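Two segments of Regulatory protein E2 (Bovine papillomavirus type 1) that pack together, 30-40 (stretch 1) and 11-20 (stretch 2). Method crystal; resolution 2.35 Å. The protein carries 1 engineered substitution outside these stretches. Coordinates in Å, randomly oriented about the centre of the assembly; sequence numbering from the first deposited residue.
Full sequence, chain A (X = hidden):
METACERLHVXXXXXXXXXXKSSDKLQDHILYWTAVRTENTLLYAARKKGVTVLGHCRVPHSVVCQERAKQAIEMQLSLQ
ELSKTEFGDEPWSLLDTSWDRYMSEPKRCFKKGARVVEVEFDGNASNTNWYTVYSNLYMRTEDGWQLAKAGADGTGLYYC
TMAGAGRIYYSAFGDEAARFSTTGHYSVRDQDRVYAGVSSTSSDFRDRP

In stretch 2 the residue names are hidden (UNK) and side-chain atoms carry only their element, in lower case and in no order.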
# COMPACT_ATOMS: atom_id res chain seq x y z
N ILE A 30 0.37 -3.06 -14.13
CA ILE A 30 1.32 -4.15 -14.35
C ILE A 30 2.48 -3.64 -15.20
O ILE A 30 3.64 -3.82 -14.84
CB ILE A 30 0.63 -5.38 -15.00
CG1 ILE A 30 -0.37 -6.00 -14.00
CG2 ILE A 30 1.69 -6.41 -15.49
CD1 ILE A 30 -1.25 -7.10 -14.55
N LEU A 31 2.14 -2.98 -16.31
CA LEU A 31 3.10 -2.38 -17.24
C LEU A 31 4.00 -1.35 -16.58
O LEU A 31 5.21 -1.35 -16.82
CB LEU A 31 2.37 -1.74 -18.41
CG LEU A 31 2.34 -2.38 -19.80
CD1 LEU A 31 2.63 -3.88 -19.81
CD2 LEU A 31 1.00 -2.06 -20.48
N TYR A 32 3.41 -0.48 -15.77
CA TYR A 32 4.14 0.54 -15.02
C TYR A 32 5.16 -0.07 -14.07
O TYR A 32 6.29 0.40 -14.00
CB TYR A 32 3.16 1.46 -14.26
CG TYR A 32 3.82 2.34 -13.21
CD1 TYR A 32 4.37 3.58 -13.56
CD2 TYR A 32 3.90 1.93 -11.89
CE1 TYR A 32 4.99 4.39 -12.60
CE2 TYR A 32 4.52 2.72 -10.92
CZ TYR A 32 5.06 3.94 -11.28
OH TYR A 32 5.67 4.71 -10.32
N TRP A 33 4.76 -1.11 -13.34
CA TRP A 33 5.68 -1.71 -12.36
C TRP A 33 6.78 -2.53 -13.00
O TRP A 33 7.87 -2.63 -12.45
CB TRP A 33 4.94 -2.52 -11.30
CG TRP A 33 4.33 -1.63 -10.30
CD1 TRP A 33 2.99 -1.35 -10.15
CD2 TRP A 33 5.01 -0.84 -9.31
NE1 TRP A 33 2.81 -0.45 -9.12
CE2 TRP A 33 4.03 -0.12 -8.59
CE3 TRP A 33 6.37 -0.69 -8.96
CZ2 TRP A 33 4.35 0.75 -7.54
CZ3 TRP A 33 6.69 0.17 -7.91
CH2 TRP A 33 5.68 0.88 -7.21
N THR A 34 6.49 -3.10 -14.17
CA THR A 34 7.48 -3.84 -14.94
C THR A 34 8.55 -2.88 -15.50
O THR A 34 9.70 -3.27 -15.68
CB THR A 34 6.81 -4.62 -16.07
OG1 THR A 34 6.19 -3.69 -16.97
CG2 THR A 34 5.72 -5.49 -15.51
N ALA A 35 8.14 -1.64 -15.78
CA ALA A 35 9.06 -0.60 -16.22
C ALA A 35 9.88 -0.05 -15.06
O ALA A 35 11.04 0.31 -15.26
CB ALA A 35 8.30 0.51 -16.92
N VAL A 36 9.29 0.01 -13.87
CA VAL A 36 10.04 0.40 -12.66
C VAL A 36 11.11 -0.65 -12.37
O VAL A 36 12.25 -0.31 -12.04
CB VAL A 36 9.13 0.62 -11.41
CG1 VAL A 36 9.98 1.02 -10.19
CG2 VAL A 36 8.07 1.70 -11.67
N ARG A 37 10.73 -1.92 -12.53
CA ARG A 37 11.62 -3.07 -12.36
C ARG A 37 12.82 -3.00 -13.31
O ARG A 37 13.97 -3.11 -12.88
CB ARG A 37 10.84 -4.35 -12.61
CG ARG A 37 11.68 -5.61 -12.60
CD ARG A 37 10.82 -6.83 -12.80
NE ARG A 37 11.59 -8.07 -12.71
CZ ARG A 37 11.06 -9.28 -12.67
NH1 ARG A 37 9.74 -9.43 -12.73
NH2 ARG A 37 11.84 -10.35 -12.59
N THR A 38 12.52 -2.84 -14.60
CA THR A 38 13.53 -2.71 -15.64
C THR A 38 14.50 -1.57 -15.30
O THR A 38 15.70 -1.82 -15.22
CB THR A 38 12.86 -2.53 -17.04
OG1 THR A 38 11.95 -3.62 -17.26
CG2 THR A 38 13.90 -2.50 -18.18
N GLU A 39 14.00 -0.36 -15.05
CA GLU A 39 14.85 0.80 -14.73
C GLU A 39 15.83 0.53 -13.58
O GLU A 39 17.03 0.75 -13.71
CB GLU A 39 14.01 2.05 -14.41
CG GLU A 39 14.85 3.25 -13.95
CD GLU A 39 14.02 4.47 -13.56
OE1 GLU A 39 12.79 4.33 -13.35
OE2 GLU A 39 14.59 5.57 -13.46
N ASN A 40 15.31 0.03 -12.47
CA ASN A 40 16.14 -0.20 -11.31
C ASN A 40 17.03 -1.42 -11.40
O ASN A 40 18.05 -1.48 -10.72
CB ASN A 40 15.29 -0.20 -10.04
CG ASN A 40 14.72 1.15 -9.76
OD1 ASN A 40 15.42 2.04 -9.27
ND2 ASN A 40 13.46 1.35 -10.11
N UNK A 11 12.15 2.66 -20.35
CA UNK A 11 11.59 2.29 -19.05
C UNK A 11 11.17 3.51 -18.22
O UNK A 11 10.15 3.47 -17.53
c UNK A 11 12.56 1.43 -18.29
N UNK A 12 11.97 4.58 -18.29
CA UNK A 12 11.65 5.83 -17.60
C UNK A 12 10.51 6.60 -18.28
O UNK A 12 9.67 7.20 -17.61
c UNK A 12 15.29 6.83 -16.76
c UNK A 12 13.93 6.20 -16.54
o UNK A 12 15.66 7.16 -17.88
c UNK A 12 12.89 6.71 -17.51
n UNK A 12 16.05 6.99 -15.68
N UNK A 13 10.52 6.57 -19.62
CA UNK A 13 9.49 7.20 -20.45
C UNK A 13 8.14 6.49 -20.30
O UNK A 13 7.10 7.14 -20.36
c UNK A 13 9.27 8.24 -22.80
o UNK A 13 10.44 9.99 -23.91
o UNK A 13 10.23 10.14 -21.72
c UNK A 13 9.92 7.19 -21.92
c UNK A 13 10.03 9.55 -22.81
N UNK A 14 8.17 5.18 -20.12
CA UNK A 14 6.97 4.37 -19.89
C UNK A 14 6.26 4.75 -18.58
O UNK A 14 5.03 4.89 -18.55
c UNK A 14 6.06 2.02 -19.60
c UNK A 14 7.29 2.85 -19.92
o UNK A 14 7.75 2.49 -21.23
N UNK A 15 7.05 4.92 -17.52
CA UNK A 15 6.54 5.37 -16.23
C UNK A 15 5.93 6.76 -16.35
O UNK A 15 4.82 7.00 -15.85
o UNK A 15 9.66 4.65 -12.96
c UNK A 15 7.66 5.40 -15.18
c UNK A 15 8.16 4.04 -14.73
c UNK A 15 9.52 4.12 -14.06
n UNK A 15 10.53 3.60 -14.74
N UNK A 16 6.63 7.66 -17.04
CA UNK A 16 6.18 9.04 -17.23
C UNK A 16 4.92 9.13 -18.09
O UNK A 16 4.07 10.00 -17.86
s UNK A 16 8.80 12.27 -17.81
c UNK A 16 7.27 11.36 -17.42
c UNK A 16 7.31 9.89 -17.82
c UNK A 16 9.96 11.55 -16.64
N UNK A 17 4.80 8.23 -19.06
CA UNK A 17 3.60 8.14 -19.91
C UNK A 17 2.39 7.60 -19.16
O UNK A 17 1.27 8.04 -19.39
n UNK A 17 5.21 7.54 -24.59
c UNK A 17 4.56 7.96 -22.30
c UNK A 17 3.88 7.25 -21.13
o UNK A 17 5.19 5.79 -23.16
c UNK A 17 5.01 7.00 -23.39
N UNK A 18 2.63 6.64 -18.28
CA UNK A 18 1.54 5.98 -17.57
C UNK A 18 1.01 6.79 -16.40
O UNK A 18 -0.18 6.73 -16.07
c UNK A 18 1.94 4.56 -17.16
c UNK A 18 0.51 3.22 -18.78
c UNK A 18 1.93 3.54 -18.31
c UNK A 18 2.67 2.27 -17.94
N UNK A 19 1.90 7.57 -15.77
CA UNK A 19 1.50 8.51 -14.72
C UNK A 19 0.59 9.60 -15.31
O UNK A 19 -0.49 9.86 -14.76
c UNK A 19 2.73 9.12 -13.97
c UNK A 19 3.44 8.05 -13.13
c UNK A 19 2.30 10.31 -13.09
c UNK A 19 4.86 8.43 -12.69
N UNK A 20 1.01 10.21 -16.42
CA UNK A 20 0.19 11.20 -17.13
C UNK A 20 -1.19 10.65 -17.49
O UNK A 20 -2.21 11.29 -17.23
o UNK A 20 3.73 13.04 -19.77
o UNK A 20 1.80 14.01 -20.17
c UNK A 20 2.54 13.30 -19.47
c UNK A 20 0.89 11.69 -18.40
c UNK A 20 1.99 12.72 -18.17

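Position 11 has a single side-chain carbon. It points toward stretch 1, and its CB lies 4.2 Å from CB of Glu39 and 4.2 Å from CG2 of Thr38. One carbon and nothing more is alanine: Ala11. Its small side chain goes with a close approach of the backbones, CA of Ala11 being 4.8 Å from CA of Ala35.

Position 12 has three carbons in a row, the third carrying one oxygen and one nitrogen. The end of the side chain comes nearer to stretch 1 than its base. Its nitrogen lies 3.0 Å from OE2 of Glu39. This is a carboxamide on a two-carbon arm: Gln12. NE2 of Gln12 donates a hydrogen bond to OE2 of Glu39.

Position 13 has three carbons, the third carrying two oxygens. It touches nothing on stretch 1. The carboxylate makes it Glu13.

Position 14 has a carbon that carries one oxygen and one further carbon. Its outer carbon packs 3.8 Å from CB of Ala35. That fork is threonine: Thr14.

Position 15 again has three carbons ending in one oxygen and one nitrogen. It sits among Tyr32, Ala35, Val36 and Glu39. The terminal amide identifies Gln15. NE2 of Gln15 donates to OE1 of Glu39 at 2.8 Å and also to O of Ala11, within its own helix, at 2.8 Å. CG of Gln15 lies 3.8 Å from CE1 of Tyr32.

Position 16 is an unbranched chain of two carbons, a sulfur and a carbon. It points away from stretch 1. The thioether is Met16.

Position 17 has three carbons, the third bearing one oxygen and one nitrogen, and makes no contact with stretch 1. It is Gln17.

Position 18 has four carbons, forked at the second, and points toward stretch 1. One end carbon lies 3.8 Å from CB of Tyr32 and 4.0 Å from CB of Leu31. This is Leu18.

Position 19 has four carbons, forked at the first, with one arm two carbons long. The first carbon of the longer arm lies 4.0 Å from CE1 of Tyr32. This is Ile19.

Position 20 has three carbons, the third with two oxygens, and is out of reach of stretch 1. It is Glu20.

The two helices run roughly antiparallel, at 149°, with axes 8.4 Å apart at closest approach. Ala11 and Ala35 occupy the tight part of the contact. There Gln15 fits as a knob into a hole on stretch 1. Glu39 accepts one hydrogen bond on each carboxylate oxygen, from Gln12 and Gln15. Farther along, Leu18 and Ile19 pack against Tyr32, giving the contact an apolar end.

Stretch 2 (11-20) AQETQMQLIE
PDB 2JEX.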